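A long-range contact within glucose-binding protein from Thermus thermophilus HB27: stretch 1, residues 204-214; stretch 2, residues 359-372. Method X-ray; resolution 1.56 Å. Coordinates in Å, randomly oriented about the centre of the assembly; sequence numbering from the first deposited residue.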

ATOM      1  N   ALA A 204     -15.515  -2.279  14.189  1.00 21.04           N
ATOM      2  CA  ALA A 204     -14.383  -1.638  13.549  1.00 20.89           C
ATOM      3  C   ALA A 204     -14.678  -0.158  13.340  1.00 20.20           C
ATOM      4  O   ALA A 204     -13.825   0.690  13.553  1.00 19.60           O
ATOM      5  CB  ALA A 204     -14.071  -2.330  12.219  1.00 21.06           C
ATOM      6  N   TRP A 205     -15.902   0.146  12.926  1.00 20.12           N
ATOM      7  CA  TRP A 205     -16.293   1.526  12.677  1.00 20.67           C
ATOM      8  C   TRP A 205     -16.455   2.335  13.967  1.00 21.02           C
ATOM      9  O   TRP A 205     -16.160   3.529  13.980  1.00 20.36           O
ATOM     10  CB  TRP A 205     -17.577   1.580  11.854  1.00 19.91           C
ATOM     11  CG  TRP A 205     -17.449   1.009  10.468  1.00 19.53           C
ATOM     12  CD1 TRP A 205     -17.830  -0.233  10.046  1.00 19.81           C
ATOM     13  CD2 TRP A 205     -16.958   1.687   9.309  1.00 18.43           C
ATOM     14  NE1 TRP A 205     -17.578  -0.381   8.708  1.00 19.77           N
ATOM     15  CE2 TRP A 205     -17.045   0.780   8.223  1.00 19.06           C
ATOM     16  CE3 TRP A 205     -16.446   2.958   9.082  1.00 19.75           C
ATOM     17  CZ2 TRP A 205     -16.631   1.112   6.939  1.00 19.32           C
ATOM     18  CZ3 TRP A 205     -16.024   3.290   7.806  1.00 20.02           C
ATOM     19  CH2 TRP A 205     -16.123   2.366   6.745  1.00 18.76           C
ATOM     20  N   GLU A 206     -16.912   1.689  15.043  1.00 22.21           N
ATOM     21  CA  GLU A 206     -16.996   2.339  16.365  1.00 22.13           C
ATOM     22  C   GLU A 206     -15.627   2.782  16.844  1.00 21.80           C
ATOM     23  O   GLU A 206     -15.444   3.940  17.253  1.00 22.34           O
ATOM     24  CB  GLU A 206     -17.592   1.383  17.413  1.00 23.41           C
ATOM     25  CG  GLU A 206     -18.035   2.010  18.757  1.00 25.60           C
ATOM     26  CD  GLU A 206     -16.917   2.391  19.786  1.00 32.77           C
ATOM     27  OE1 GLU A 206     -15.901   1.650  19.960  1.00 35.17           O
ATOM     28  OE2 GLU A 206     -17.104   3.450  20.462  1.00 35.22           O
ATOM     29  N   VAL A 207     -14.664   1.862  16.809  1.00 20.97           N
ATOM     30  CA  VAL A 207     -13.325   2.198  17.241  1.00 20.65           C
ATOM     31  C   VAL A 207     -12.759   3.263  16.291  1.00 19.99           C
ATOM     32  O   VAL A 207     -12.183   4.239  16.723  1.00 20.23           O
ATOM     33  CB  VAL A 207     -12.405   0.967  17.316  1.00 20.38           C
ATOM     34  CG1 VAL A 207     -10.977   1.387  17.691  1.00 20.64           C
ATOM     35  CG2 VAL A 207     -12.974  -0.066  18.310  1.00 21.18           C
ATOM     36  N   PHE A 208     -12.953   3.075  14.989  1.00 19.47           N
ATOM     37  CA  PHE A 208     -12.463   4.036  13.980  1.00 19.19           C
ATOM     38  C   PHE A 208     -12.949   5.476  14.241  1.00 19.21           C
ATOM     39  O   PHE A 208     -12.173   6.430  14.182  1.00 18.71           O
ATOM     40  CB  PHE A 208     -12.885   3.556  12.585  1.00 18.33           C
ATOM     41  CG  PHE A 208     -12.446   4.453  11.468  1.00 18.04           C
ATOM     42  CD1 PHE A 208     -11.103   4.618  11.185  1.00 17.29           C
ATOM     43  CD2 PHE A 208     -13.375   5.100  10.672  1.00 18.15           C
ATOM     44  CE1 PHE A 208     -10.698   5.443  10.150  1.00 16.86           C
ATOM     45  CE2 PHE A 208     -12.977   5.918   9.636  1.00 17.91           C
ATOM     46  CZ  PHE A 208     -11.635   6.096   9.373  1.00 17.73           C
ATOM     47  N   GLY A 209     -14.231   5.624  14.547  1.00 19.85           N
ATOM     48  CA  GLY A 209     -14.786   6.962  14.844  1.00 20.84           C
ATOM     49  C   GLY A 209     -14.136   7.660  16.030  1.00 21.14           C
ATOM     50  O   GLY A 209     -13.908   8.875  16.010  1.00 21.71           O
ATOM     51  N   ARG A 210     -13.824   6.899  17.069  1.00 21.85           N
ATOM     52  CA  ARG A 210     -13.133   7.465  18.219  1.00 22.46           C
ATOM     53  C   ARG A 210     -11.745   7.932  17.813  1.00 22.28           C
ATOM     54  O   ARG A 210     -11.295   9.011  18.197  1.00 22.39           O
ATOM     55  CB  ARG A 210     -13.026   6.453  19.345  1.00 23.50           C
ATOM     56  CG  ARG A 210     -14.353   6.038  19.931  1.00 24.54           C
ATOM     57  CD  ARG A 210     -14.082   5.089  21.076  1.00 26.66           C
ATOM     58  NE  ARG A 210     -15.262   4.737  21.857  1.00 30.13           N
ATOM     59  CZ  ARG A 210     -15.724   5.452  22.884  1.00 33.34           C
ATOM     60  NH1 ARG A 210     -15.123   6.573  23.288  1.00 34.91           N
ATOM     61  NH2 ARG A 210     -16.798   5.028  23.524  1.00 34.15           N
ATOM     62  N   VAL A 211     -11.056   7.104  17.020  1.00 20.83           N
ATOM     63  CA  VAL A 211      -9.720   7.427  16.561  1.00 21.12           C
ATOM     64  C   VAL A 211      -9.761   8.692  15.679  1.00 21.02           C
ATOM     65  O   VAL A 211      -8.906   9.569  15.775  1.00 21.06           O
ATOM     66  CB  VAL A 211      -9.110   6.213  15.809  1.00 20.51           C
ATOM     67  CG1 VAL A 211      -7.795   6.582  15.138  1.00 19.85           C
ATOM     68  CG2 VAL A 211      -8.939   5.033  16.771  1.00 20.39           C
ATOM     69  N   LEU A 212     -10.780   8.785  14.840  1.00 21.73           N
ATOM     70  CA  LEU A 212     -10.961   9.937  13.944  1.00 22.44           C
ATOM     71  C   LEU A 212     -11.065  11.253  14.741  1.00 23.08           C
ATOM     72  O   LEU A 212     -10.621  12.313  14.285  1.00 22.57           O
ATOM     73  CB  LEU A 212     -12.243   9.731  13.126  1.00 22.86           C
ATOM     74  CG  LEU A 212     -12.313  10.013  11.640  1.00 25.18           C
ATOM     75  CD1 LEU A 212     -11.096   9.483  10.876  1.00 24.12           C
ATOM     76  CD2 LEU A 212     -13.626   9.450  11.098  1.00 22.61           C
ATOM     77  N   ASP A 213     -11.662  11.170  15.931  1.00 23.23           N
ATOM     78  CA  ASP A 213     -11.787  12.361  16.792  1.00 24.11           C
ATOM     79  C   ASP A 213     -10.448  12.854  17.345  1.00 23.76           C
ATOM     80  O   ASP A 213     -10.415  13.913  17.972  1.00 24.93           O
ATOM     81  CB  ASP A 213     -12.781  12.127  17.947  1.00 24.89           C
ATOM     82  CG  ASP A 213     -14.231  12.234  17.514  1.00 29.17           C
ATOM     83  OD1 ASP A 213     -14.505  12.707  16.384  1.00 35.09           O
ATOM     84  OD2 ASP A 213     -15.123  11.843  18.321  1.00 35.83           O
ATOM     85  N   CYS A 214      -9.351  12.124  17.104  1.00 23.08           N
ATOM     86  CA  CYS A 214      -7.998  12.576  17.463  1.00 22.78           C
ATOM     87  C   CYS A 214      -7.234  13.254  16.324  1.00 21.76           C
ATOM     88  O   CYS A 214      -6.086  13.694  16.513  1.00 21.03           O
ATOM     89  CB  CYS A 214      -7.178  11.392  17.957  1.00 23.41           C
ATOM     90  SG  CYS A 214      -7.956  10.481  19.314  1.00 27.82           S
TER
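Stretch 2 (359-372) QFGTVMEIFLQTRN

Stretch 2 is helical through Thr370, continuing a helix that begins earlier in the chain, and it lies across the helix of stretch 1 with the N-to-C directions 62° apart (signed crossing angle -62°), neither parallel nor antiparallel, and an axial closest approach of 11.4 Å. The spacing leaves room for large side chains between the axes, yet the backbones draw nearer at the C-terminal end of stretch 2, where the CA atoms of Gly209 and Arg371 are 6.6 Å apart. Arg371 leaves the helix with positive phi (47°).

The apolar packing is reciprocal, knobs into holes. Trp205 (chi1 m) points toward stretch 2 and fills a pocket among Phe360, Val363, Met364 and Phe367; its long indole lets CH2 reach Val363 CG1 at 3.7 Å and Phe360 CZ at 3.8 Å. In return Phe367 (chi1 t) enters the hole formed by Trp205, Phe208, Gly209 and Leu212. Trp205 CE3 lies over one face of its ring, 3.7 Å from Phe367 CG, while Gly209 CA meets the ring edge, 3.7 Å from Phe367 CZ. Glycine suits this site because an ideal CB on Gly209 would stand only 3.1 Å from Phe367 CZ, a tight approach. Leu212 adds a methyl contact, its CD2 3.4 Å from Leu368 CD1.

Among the aromatic pairs, the rings of Phe208 and Phe367 meet obliquely, with centroids 5.7 Å apart. Flexible Met364 brings its SD to 3.5 Å from Phe208 CE2.

Polar contacts occupy the exposed margin. Arg371 NH1 forms a salt bridge with Asp213 OD1 at 3.3 Å, its hydrogen bond weak at 123°. A water joins the group, its O accepting from Arg371 NH1 (2.6 Å) and donating to Gly209 O (2.7 Å) and Asp213 OD1 (3.3 Å). Arg371 NE donates to Leu368 O at 3.0 Å, tethering the guanidinium to its own helix, while Leu212 CD2 lies over one guanidinium face.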

ATOM      1  N   GLN A 359     -15.538   1.824  -4.555  1.00 19.92           N
ATOM      2  CA  GLN A 359     -16.763   2.265  -3.888  1.00 20.26           C
ATOM      3  C   GLN A 359     -16.548   2.444  -2.389  1.00 20.00           C
ATOM      4  O   GLN A 359     -17.327   3.106  -1.712  1.00 19.46           O
ATOM      5  CB  GLN A 359     -17.875   1.283  -4.182  1.00 20.30           C
ATOM      6  CG  GLN A 359     -18.274   1.317  -5.647  1.00 22.47           C
ATOM      7  CD  GLN A 359     -19.550   0.598  -5.892  1.00 23.95           C
ATOM      8  OE1 GLN A 359     -20.630   1.149  -5.662  1.00 30.87           O
ATOM      9  NE2 GLN A 359     -19.456  -0.644  -6.326  1.00 28.04           N
ATOM     10  N   PHE A 360     -15.465   1.887  -1.859  1.00 19.26           N
ATOM     11  CA  PHE A 360     -15.218   1.997  -0.429  1.00 19.11           C
ATOM     12  C   PHE A 360     -14.947   3.442  -0.008  1.00 18.58           C
ATOM     13  O   PHE A 360     -15.174   3.799   1.136  1.00 18.97           O
ATOM     14  CB  PHE A 360     -14.074   1.091   0.027  1.00 18.59           C
ATOM     15  CG  PHE A 360     -14.052   0.859   1.516  1.00 17.67           C
ATOM     16  CD1 PHE A 360     -15.029   0.070   2.127  1.00 17.37           C
ATOM     17  CD2 PHE A 360     -13.058   1.423   2.313  1.00 16.64           C
ATOM     18  CE1 PHE A 360     -14.999  -0.156   3.497  1.00 15.97           C
ATOM     19  CE2 PHE A 360     -13.037   1.200   3.670  1.00 15.30           C
ATOM     20  CZ  PHE A 360     -14.033   0.411   4.264  1.00 16.10           C
ATOM     21  N   GLY A 361     -14.439   4.275  -0.917  1.00 19.17           N
ATOM     22  CA  GLY A 361     -14.239   5.692  -0.603  1.00 20.17           C
ATOM     23  C   GLY A 361     -15.556   6.411  -0.327  1.00 19.81           C
ATOM     24  O   GLY A 361     -15.617   7.316   0.514  1.00 19.87           O
ATOM     25  N   THR A 362     -16.599   5.993  -1.040  1.00 20.80           N
ATOM     26  CA  THR A 362     -17.973   6.480  -0.824  1.00 21.12           C
ATOM     27  C   THR A 362     -18.507   6.078   0.536  1.00 21.24           C
ATOM     28  O   THR A 362     -19.110   6.871   1.274  1.00 21.22           O
ATOM     29  CB  THR A 362     -18.911   5.927  -1.918  1.00 21.28           C
ATOM     30  OG1 THR A 362     -18.436   6.358  -3.190  1.00 23.26           O
ATOM     31  CG2 THR A 362     -20.357   6.423  -1.734  1.00 21.77           C
ATOM     32  N   VAL A 363     -18.287   4.819   0.889  1.00 21.39           N
ATOM     33  CA  VAL A 363     -18.588   4.360   2.229  1.00 21.48           C
ATOM     34  C   VAL A 363     -17.901   5.232   3.273  1.00 22.07           C
ATOM     35  O   VAL A 363     -18.512   5.647   4.263  1.00 22.05           O
ATOM     36  CB  VAL A 363     -18.180   2.880   2.438  1.00 21.12           C
ATOM     37  CG1 VAL A 363     -18.438   2.446   3.870  1.00 21.07           C
ATOM     38  CG2 VAL A 363     -18.928   2.000   1.469  1.00 21.89           C
ATOM     39  N   MET A 364     -16.621   5.513   3.062  1.00 21.38           N
ATOM     40  CA  MET A 364     -15.884   6.311   4.002  1.00 22.49           C
ATOM     41  C   MET A 364     -16.467   7.726   4.089  1.00 23.52           C
ATOM     42  O   MET A 364     -16.638   8.239   5.185  1.00 23.57           O
ATOM     43  CB  MET A 364     -14.388   6.328   3.635  1.00 22.16           C
ATOM     44  CG  MET A 364     -13.534   7.142   4.581  1.00 21.24           C
ATOM     45  SD  MET A 364     -13.605   6.557   6.289  1.00 19.89           S
ATOM     46  CE  MET A 364     -12.989   4.857   6.090  1.00 20.44           C
ATOM     47  N   GLU A 365     -16.804   8.333   2.954  1.00 25.06           N
ATOM     48  CA  GLU A 365     -17.510   9.646   2.962  1.00 27.10           C
ATOM     49  C   GLU A 365     -18.749   9.627   3.853  1.00 28.29           C
ATOM     50  O   GLU A 365     -18.949  10.532   4.681  1.00 28.91           O
ATOM     51  CB  GLU A 365     -17.912  10.074   1.564  1.00 27.53           C
ATOM     52  CG  GLU A 365     -16.744  10.528   0.728  1.00 28.58           C
ATOM     53  CD  GLU A 365     -17.139  11.014  -0.656  1.00 31.13           C
ATOM     54  OE1 GLU A 365     -18.144  10.509  -1.222  1.00 35.50           O
ATOM     55  OE2 GLU A 365     -16.427  11.907  -1.190  1.00 36.44           O
ATOM     56  N   ILE A 366     -19.575   8.595   3.710  1.00 28.63           N
ATOM     57  CA  ILE A 366     -20.806   8.521   4.501  1.00 28.88           C
ATOM     58  C   ILE A 366     -20.551   8.226   5.987  1.00 28.91           C
ATOM     59  O   ILE A 366     -21.364   8.607   6.854  1.00 29.38           O
ATOM     60  CB  ILE A 366     -21.902   7.618   3.845  1.00 29.85           C
ATOM     61  CG1 ILE A 366     -21.499   6.152   3.784  1.00 31.58           C
ATOM     62  CG2 ILE A 366     -22.165   8.116   2.448  1.00 30.88           C
ATOM     63  CD1 ILE A 366     -21.849   5.347   4.984  1.00 30.80           C
ATOM     64  N   PHE A 367     -19.421   7.613   6.320  1.00 27.35           N
ATOM     65  CA  PHE A 367     -19.075   7.543   7.721  1.00 27.52           C
ATOM     66  C   PHE A 367     -18.648   8.936   8.203  1.00 27.04           C
ATOM     67  O   PHE A 367     -18.997   9.321   9.309  1.00 26.83           O
ATOM     68  CB  PHE A 367     -17.987   6.529   8.050  1.00 26.26           C
ATOM     69  CG  PHE A 367     -17.754   6.400   9.518  1.00 26.27           C
ATOM     70  CD1 PHE A 367     -18.713   5.796  10.327  1.00 23.42           C
ATOM     71  CD2 PHE A 367     -16.624   6.932  10.112  1.00 23.02           C
ATOM     72  CE1 PHE A 367     -18.518   5.673  11.682  1.00 24.49           C
ATOM     73  CE2 PHE A 367     -16.433   6.845  11.485  1.00 25.48           C
ATOM     74  CZ  PHE A 367     -17.376   6.204  12.270  1.00 25.32           C
ATOM     75  N   LEU A 368     -17.896   9.677   7.390  1.00 27.76           N
ATOM     76  CA  LEU A 368     -17.409  10.983   7.854  1.00 29.04           C
ATOM     77  C   LEU A 368     -18.583  11.928   8.128  1.00 29.60           C
ATOM     78  O   LEU A 368     -18.545  12.701   9.086  1.00 29.92           O
ATOM     79  CB  LEU A 368     -16.435  11.640   6.877  1.00 29.16           C
ATOM     80  CG  LEU A 368     -14.966  11.199   6.815  1.00 31.67           C
ATOM     81  CD1 LEU A 368     -14.530  10.397   8.002  1.00 33.27           C
ATOM     82  CD2 LEU A 368     -14.718  10.384   5.605  1.00 33.73           C
ATOM     83  N   GLN A 369     -19.630  11.875   7.307  1.00 29.99           N
ATOM     84  CA  GLN A 369     -20.778  12.762   7.540  1.00 30.28           C
ATOM     85  C   GLN A 369     -21.723  12.260   8.621  1.00 30.48           C
ATOM     86  O   GLN A 369     -22.083  13.039   9.502  1.00 31.64           O
ATOM     87  CB  GLN A 369     -21.528  13.108   6.249  1.00 31.47           C
ATOM     88  CG  GLN A 369     -20.672  13.877   5.238  1.00 34.44           C
ATOM     89  CD  GLN A 369     -19.795  15.000   5.866  1.00 38.74           C
ATOM     90  OE1 GLN A 369     -18.584  14.806   6.115  1.00 40.85           O
ATOM     91  NE2 GLN A 369     -20.407  16.170   6.125  1.00 37.87           N
ATOM     92  N   THR A 370     -22.104  10.989   8.600  1.00 29.18           N
ATOM     93  CA  THR A 370     -23.030  10.457   9.605  1.00 29.04           C
ATOM     94  C   THR A 370     -22.373  10.097  10.938  1.00 28.64           C
ATOM     95  O   THR A 370     -23.030  10.122  11.978  1.00 28.78           O
ATOM     96  CB  THR A 370     -23.742   9.180   9.109  1.00 29.06           C
ATOM     97  OG1 THR A 370     -22.783   8.125   8.966  1.00 28.96           O
ATOM     98  CG2 THR A 370     -24.436   9.419   7.767  1.00 29.62           C
ATOM     99  N   ARG A 371     -21.095   9.725  10.905  1.00 27.87           N
ATOM    100  CA  ARG A 371     -20.415   9.085  12.043  1.00 27.63           C
ATOM    101  C   ARG A 371     -21.228   7.949  12.662  1.00 26.75           C
ATOM    102  O   ARG A 371     -21.130   7.684  13.852  1.00 27.52           O
ATOM    103  CB  ARG A 371     -20.020  10.114  13.104  1.00 28.09           C
ATOM    104  CG  ARG A 371     -19.135  11.218  12.565  1.00 28.72           C
ATOM    105  CD  ARG A 371     -17.751  10.727  12.093  1.00 30.91           C
ATOM    106  NE  ARG A 371     -17.018  11.863  11.512  1.00 32.04           N
ATOM    107  CZ  ARG A 371     -16.050  12.546  12.122  1.00 33.03           C
ATOM    108  NH1 ARG A 371     -15.624  12.197  13.329  1.00 32.16           N
ATOM    109  NH2 ARG A 371     -15.484  13.577  11.500  1.00 34.33           N
ATOM    110  N   ASN A 372     -21.991   7.256  11.824  1.00 25.96           N
ATOM    111  CA  ASN A 372     -22.859   6.174  12.254  1.00 25.63           C
ATOM    112  C   ASN A 372     -22.237   4.834  11.848  1.00 24.91           C
ATOM    113  O   ASN A 372     -22.264   4.495  10.670  1.00 24.16           O
ATOM    114  CB  ASN A 372     -24.219   6.337  11.576  1.00 25.77           C
ATOM    115  CG  ASN A 372     -25.226   5.325  12.033  1.00 26.84           C
ATOM    116  OD1 ASN A 372     -24.891   4.293  12.625  1.00 28.78           O
ATOM    117  ND2 ASN A 372     -26.492   5.617  11.768  1.00 30.87           N
TER
HETATM  118  O   HOH W   1     -16.041  10.217  14.921  1.00 39.40           O